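Local coordinates for protein carboxynorspermidine decarboxylase (Campylobacter jejuni subsp. jejuni 81116, PDB 3N29) that probably catalyses the pyridoxal-5'-phosphate-dependent decarboxylation of carboxynorspermidine to norspermidine, as a two-chain beta/alpha-barrel-fold decarboxylase, at residues A[383-395]-A[404-416]. Residues are numbered along the deposited sequence; the frame is centred on the assembly and turned at random.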
# COMPACT_ATOMS: atom_id res chain seq x y z
N ASN A 383 -1.43 -4.09 3.53
CA ASN A 383 -2.46 -4.11 2.52
C ASN A 383 -3.43 -2.94 2.59
O ASN A 383 -3.38 -2.09 3.53
CB ASN A 383 -3.13 -5.46 2.37
CG ASN A 383 -4.10 -5.83 3.52
OD1 ASN A 383 -4.42 -5.00 4.35
ND2 ASN A 383 -4.55 -7.11 3.52
N THR A 384 -4.29 -2.84 1.58
CA THR A 384 -5.10 -1.64 1.43
C THR A 384 -6.51 -1.97 0.94
O THR A 384 -6.73 -3.07 0.47
CB THR A 384 -4.42 -0.61 0.39
OG1 THR A 384 -4.68 -0.99 -0.95
CG2 THR A 384 -2.77 -0.58 0.57
N THR A 385 -7.40 -0.98 1.05
CA THR A 385 -8.73 -0.96 0.51
C THR A 385 -8.82 -0.04 -0.69
O THR A 385 -9.88 0.51 -0.96
CB THR A 385 -9.76 -0.57 1.62
OG1 THR A 385 -9.42 0.71 2.20
CG2 THR A 385 -9.81 -1.65 2.71
N PHE A 386 -7.74 0.02 -1.47
CA PHE A 386 -7.71 0.82 -2.67
C PHE A 386 -8.83 0.33 -3.57
O PHE A 386 -9.05 -0.90 -3.72
CB PHE A 386 -6.36 0.68 -3.35
CG PHE A 386 -6.23 1.46 -4.64
CD1 PHE A 386 -6.60 2.80 -4.71
CD2 PHE A 386 -5.74 0.87 -5.77
CE1 PHE A 386 -6.48 3.52 -5.87
CE2 PHE A 386 -5.62 1.59 -6.96
CZ PHE A 386 -5.96 2.91 -7.00
N ASN A 387 -9.50 1.27 -4.20
CA ASN A 387 -10.60 1.01 -5.15
C ASN A 387 -11.76 0.34 -4.43
O ASN A 387 -12.64 -0.20 -5.05
CB ASN A 387 -10.13 0.16 -6.33
CG ASN A 387 -10.77 0.53 -7.65
OD1 ASN A 387 -10.42 -0.11 -8.65
ND2 ASN A 387 -11.72 1.55 -7.67
N GLY A 388 -11.80 0.41 -3.09
CA GLY A 388 -12.86 -0.24 -2.40
C GLY A 388 -12.90 -1.76 -2.59
O GLY A 388 -13.96 -2.36 -2.41
N ILE A 389 -11.76 -2.39 -2.93
CA ILE A 389 -11.75 -3.84 -3.08
C ILE A 389 -11.96 -4.46 -1.72
O ILE A 389 -11.31 -4.07 -0.77
CB ILE A 389 -10.45 -4.33 -3.73
CG1 ILE A 389 -10.34 -3.68 -5.11
CG2 ILE A 389 -10.47 -5.84 -4.01
CD1 ILE A 389 -11.66 -3.70 -5.91
N ARG A 390 -12.80 -5.47 -1.69
CA ARG A 390 -13.03 -6.23 -0.49
C ARG A 390 -11.75 -6.88 -0.01
O ARG A 390 -11.10 -7.58 -0.73
CB ARG A 390 -14.10 -7.32 -0.75
CG ARG A 390 -14.57 -8.10 0.50
CD ARG A 390 -15.90 -8.98 0.22
NE ARG A 390 -16.61 -8.70 -1.06
CZ ARG A 390 -17.66 -9.43 -1.53
NH1 ARG A 390 -18.13 -10.43 -0.80
NH2 ARG A 390 -18.25 -9.17 -2.71
N LEU A 391 -11.41 -6.62 1.22
CA LEU A 391 -10.19 -7.19 1.83
C LEU A 391 -10.28 -8.71 1.96
O LEU A 391 -11.37 -9.26 2.23
CB LEU A 391 -10.09 -6.63 3.26
CG LEU A 391 -9.61 -5.21 3.36
CD1 LEU A 391 -9.96 -4.57 4.74
CD2 LEU A 391 -8.08 -5.17 3.12
N PRO A 392 -9.14 -9.39 1.86
CA PRO A 392 -9.16 -10.84 2.18
C PRO A 392 -9.36 -10.99 3.66
O PRO A 392 -8.73 -10.26 4.41
CB PRO A 392 -7.76 -11.33 1.74
CG PRO A 392 -7.32 -10.21 0.73
CD PRO A 392 -7.81 -8.97 1.42
N ASN A 393 -10.20 -11.97 4.06
CA ASN A 393 -10.35 -12.32 5.44
C ASN A 393 -9.09 -13.02 5.94
O ASN A 393 -8.28 -13.51 5.16
CB ASN A 393 -11.58 -13.22 5.65
CG ASN A 393 -12.92 -12.53 5.27
OD1 ASN A 393 -13.11 -11.35 5.53
ND2 ASN A 393 -13.82 -13.29 4.63
N LEU A 394 -8.92 -12.96 7.23
CA LEU A 394 -7.84 -13.65 7.92
C LEU A 394 -8.37 -14.93 8.56
O LEU A 394 -9.30 -14.88 9.35
CB LEU A 394 -7.23 -12.74 8.95
CG LEU A 394 -6.77 -11.33 8.56
CD1 LEU A 394 -6.01 -10.68 9.79
CD2 LEU A 394 -5.99 -11.31 7.26
N MET A 395 -7.77 -16.06 8.23
CA MET A 395 -8.20 -17.35 8.73
C MET A 395 -6.99 -18.16 9.19
O MET A 395 -5.85 -17.93 8.74
CB MET A 395 -8.95 -18.13 7.62
CG MET A 395 -10.15 -17.35 6.94
SD MET A 395 -11.09 -18.46 5.77
CE MET A 395 -12.28 -19.03 6.95
N GLN A 404 -10.61 -21.72 11.04
CA GLN A 404 -11.23 -20.74 11.92
C GLN A 404 -11.16 -19.31 11.27
O GLN A 404 -10.14 -18.97 10.68
CB GLN A 404 -10.47 -20.69 13.21
CG GLN A 404 -10.53 -22.00 14.05
CD GLN A 404 -9.97 -21.80 15.45
OE1 GLN A 404 -10.35 -20.85 16.14
NE2 GLN A 404 -9.10 -22.72 15.89
N MET A 405 -12.23 -18.55 11.38
CA MET A 405 -12.24 -17.13 10.95
C MET A 405 -11.63 -16.29 12.10
O MET A 405 -12.17 -16.25 13.23
CB MET A 405 -13.67 -16.67 10.69
CG MET A 405 -13.79 -15.25 10.10
SD MET A 405 -13.18 -15.12 8.40
CE MET A 405 -14.50 -15.75 7.51
N ILE A 406 -10.50 -15.64 11.81
CA ILE A 406 -9.83 -14.69 12.74
C ILE A 406 -10.37 -13.26 12.59
O ILE A 406 -10.80 -12.64 13.57
CB ILE A 406 -8.28 -14.77 12.62
CG1 ILE A 406 -7.80 -16.23 12.80
CG2 ILE A 406 -7.63 -13.83 13.64
CD1 ILE A 406 -8.18 -16.92 14.23
N ARG A 407 -10.41 -12.76 11.34
CA ARG A 407 -10.98 -11.45 11.05
C ARG A 407 -11.74 -11.49 9.78
O ARG A 407 -11.22 -11.96 8.75
CB ARG A 407 -9.91 -10.41 10.85
CG ARG A 407 -9.09 -10.18 12.11
CD ARG A 407 -9.07 -8.78 12.54
NE ARG A 407 -8.11 -8.53 13.59
CZ ARG A 407 -8.41 -8.36 14.87
NH1 ARG A 407 -9.66 -8.43 15.30
NH2 ARG A 407 -7.45 -8.11 15.74
N GLU A 408 -13.00 -11.08 9.86
CA GLU A 408 -13.85 -10.96 8.67
C GLU A 408 -14.10 -9.46 8.48
O GLU A 408 -14.64 -8.78 9.37
CB GLU A 408 -15.16 -11.68 8.84
CG GLU A 408 -16.01 -11.69 7.56
CD GLU A 408 -17.32 -12.46 7.69
OE1 GLU A 408 -17.67 -12.89 8.79
OE2 GLU A 408 -18.01 -12.59 6.68
N PHE A 409 -13.72 -8.94 7.34
CA PHE A 409 -13.80 -7.53 7.15
C PHE A 409 -15.13 -7.07 6.60
O PHE A 409 -15.93 -7.88 6.19
CB PHE A 409 -12.58 -7.07 6.31
CG PHE A 409 -11.29 -7.39 6.99
CD1 PHE A 409 -10.88 -6.68 8.09
CD2 PHE A 409 -10.49 -8.38 6.55
CE1 PHE A 409 -9.73 -6.98 8.76
CE2 PHE A 409 -9.29 -8.66 7.17
CZ PHE A 409 -8.92 -7.96 8.29
N SER A 410 -15.40 -5.79 6.63
CA SER A 410 -16.65 -5.25 6.08
C SER A 410 -16.44 -3.85 5.54
O SER A 410 -15.33 -3.26 5.64
CB SER A 410 -17.76 -5.30 7.17
OG SER A 410 -17.48 -4.36 8.17
N TYR A 411 -17.51 -3.31 4.92
CA TYR A 411 -17.56 -1.98 4.33
C TYR A 411 -16.89 -0.88 5.17
O TYR A 411 -16.13 -0.02 4.63
CB TYR A 411 -19.05 -1.65 4.08
CG TYR A 411 -19.33 -0.18 3.76
CD1 TYR A 411 -18.77 0.42 2.64
CD2 TYR A 411 -20.09 0.60 4.64
CE1 TYR A 411 -19.02 1.75 2.37
CE2 TYR A 411 -20.33 1.93 4.42
CZ TYR A 411 -19.82 2.51 3.26
OH TYR A 411 -20.04 3.85 3.03
N LYS A 412 -17.17 -0.87 6.46
CA LYS A 412 -16.66 0.13 7.34
C LYS A 412 -15.13 0.15 7.39
O LYS A 412 -14.55 1.18 7.75
CB LYS A 412 -17.19 -0.01 8.79
CG LYS A 412 -18.70 0.26 8.94
CD LYS A 412 -19.07 1.70 8.66
CE LYS A 412 -20.43 2.03 9.19
NZ LYS A 412 -20.56 3.51 9.06
N ASP A 413 -14.47 -0.97 7.06
CA ASP A 413 -12.99 -0.97 7.03
C ASP A 413 -12.40 -0.08 5.91
O ASP A 413 -11.31 0.38 5.99
CB ASP A 413 -12.48 -2.38 6.79
CG ASP A 413 -12.63 -3.26 8.03
OD1 ASP A 413 -11.96 -2.92 8.98
OD2 ASP A 413 -13.46 -4.23 8.04
N TYR A 414 -13.21 0.09 4.85
CA TYR A 414 -13.00 1.01 3.78
C TYR A 414 -13.55 2.39 4.15
O TYR A 414 -12.82 3.40 4.07
CB TYR A 414 -13.66 0.49 2.47
CG TYR A 414 -13.76 1.56 1.35
CD1 TYR A 414 -12.63 2.01 0.65
CD2 TYR A 414 -14.98 2.05 0.96
CE1 TYR A 414 -12.74 2.97 -0.40
CE2 TYR A 414 -15.11 3.03 -0.05
CZ TYR A 414 -14.02 3.47 -0.74
OH TYR A 414 -14.15 4.42 -1.72
N SER A 415 -14.83 2.52 4.52
CA SER A 415 -15.42 3.89 4.53
C SER A 415 -14.78 4.75 5.64
O SER A 415 -14.68 5.96 5.48
CB SER A 415 -16.92 3.88 4.78
OG SER A 415 -17.24 3.20 5.97
N LEU A 416 -14.39 4.11 6.75
CA LEU A 416 -13.90 4.83 7.91
C LEU A 416 -12.43 5.15 7.80
O LEU A 416 -11.83 5.75 8.70
CB LEU A 416 -14.26 4.14 9.25
CG LEU A 416 -15.75 3.88 9.48
CD1 LEU A 416 -15.90 3.23 10.87
CD2 LEU A 416 -16.55 5.21 9.29
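With chi1 of -63°, N393 has CG beside its own backbone N, which carries the amide oxygen across to the chain at F409; F409, turned the same way at chi1 -60°, swings its ring back over 383-395. The first result is a hydrogen bond from F409 N to N393 OD1 (3.1 Å), moderately bent at 156°, with the donor tilted from the amide plane. The second is a ring wedged among three neighbours: L391 CD1 lies over one face, 4.3 Å from the F409 centroid in a CH-pi contact, while L394 CG and the carbonyl oxygen of P392 meet the edge, P392 O standing 3.2 Å from F409 CE2.

Beyond N393 the segments join the antiparallel hairpin of strands 393-397 and 403-405. Just past M405, where the chain turns a corner at I406, a classic beta bulge sets I406 and R407 against L394. L394 O accepts from both I406 N (2.8 Å) and R407 N (3.1 Å), and L394 N donates to R407 O. The L394 and R407 side chains lie alongside each other on one face, whereas R407 NH2 runs on to Y109 OH. M395 and M405 share the other face, their CE methyls 4.0 Å apart. Strand 46-50 ties the hairpin into the mixed sheet, apart from the eight-stranded parallel barrel; R390 salt-bridges E125 of the second subunit.

At the other end, G388 CA sits over the Y414 ring, 4.0 Å from its centroid, and T385 OG1 reaches the ring edge. S410 N bonds D413 OD2 through the anti lone pair, and D413 N bonds S410 O, tying S410 to helix 412-415.

Hydrogen bonds thus fix the register at L394 and N393, while van der Waals and CH-pi packing joins L391 and L394 to F409, and T385, G388 and L391 to helix 412-415 through Y414 and D413.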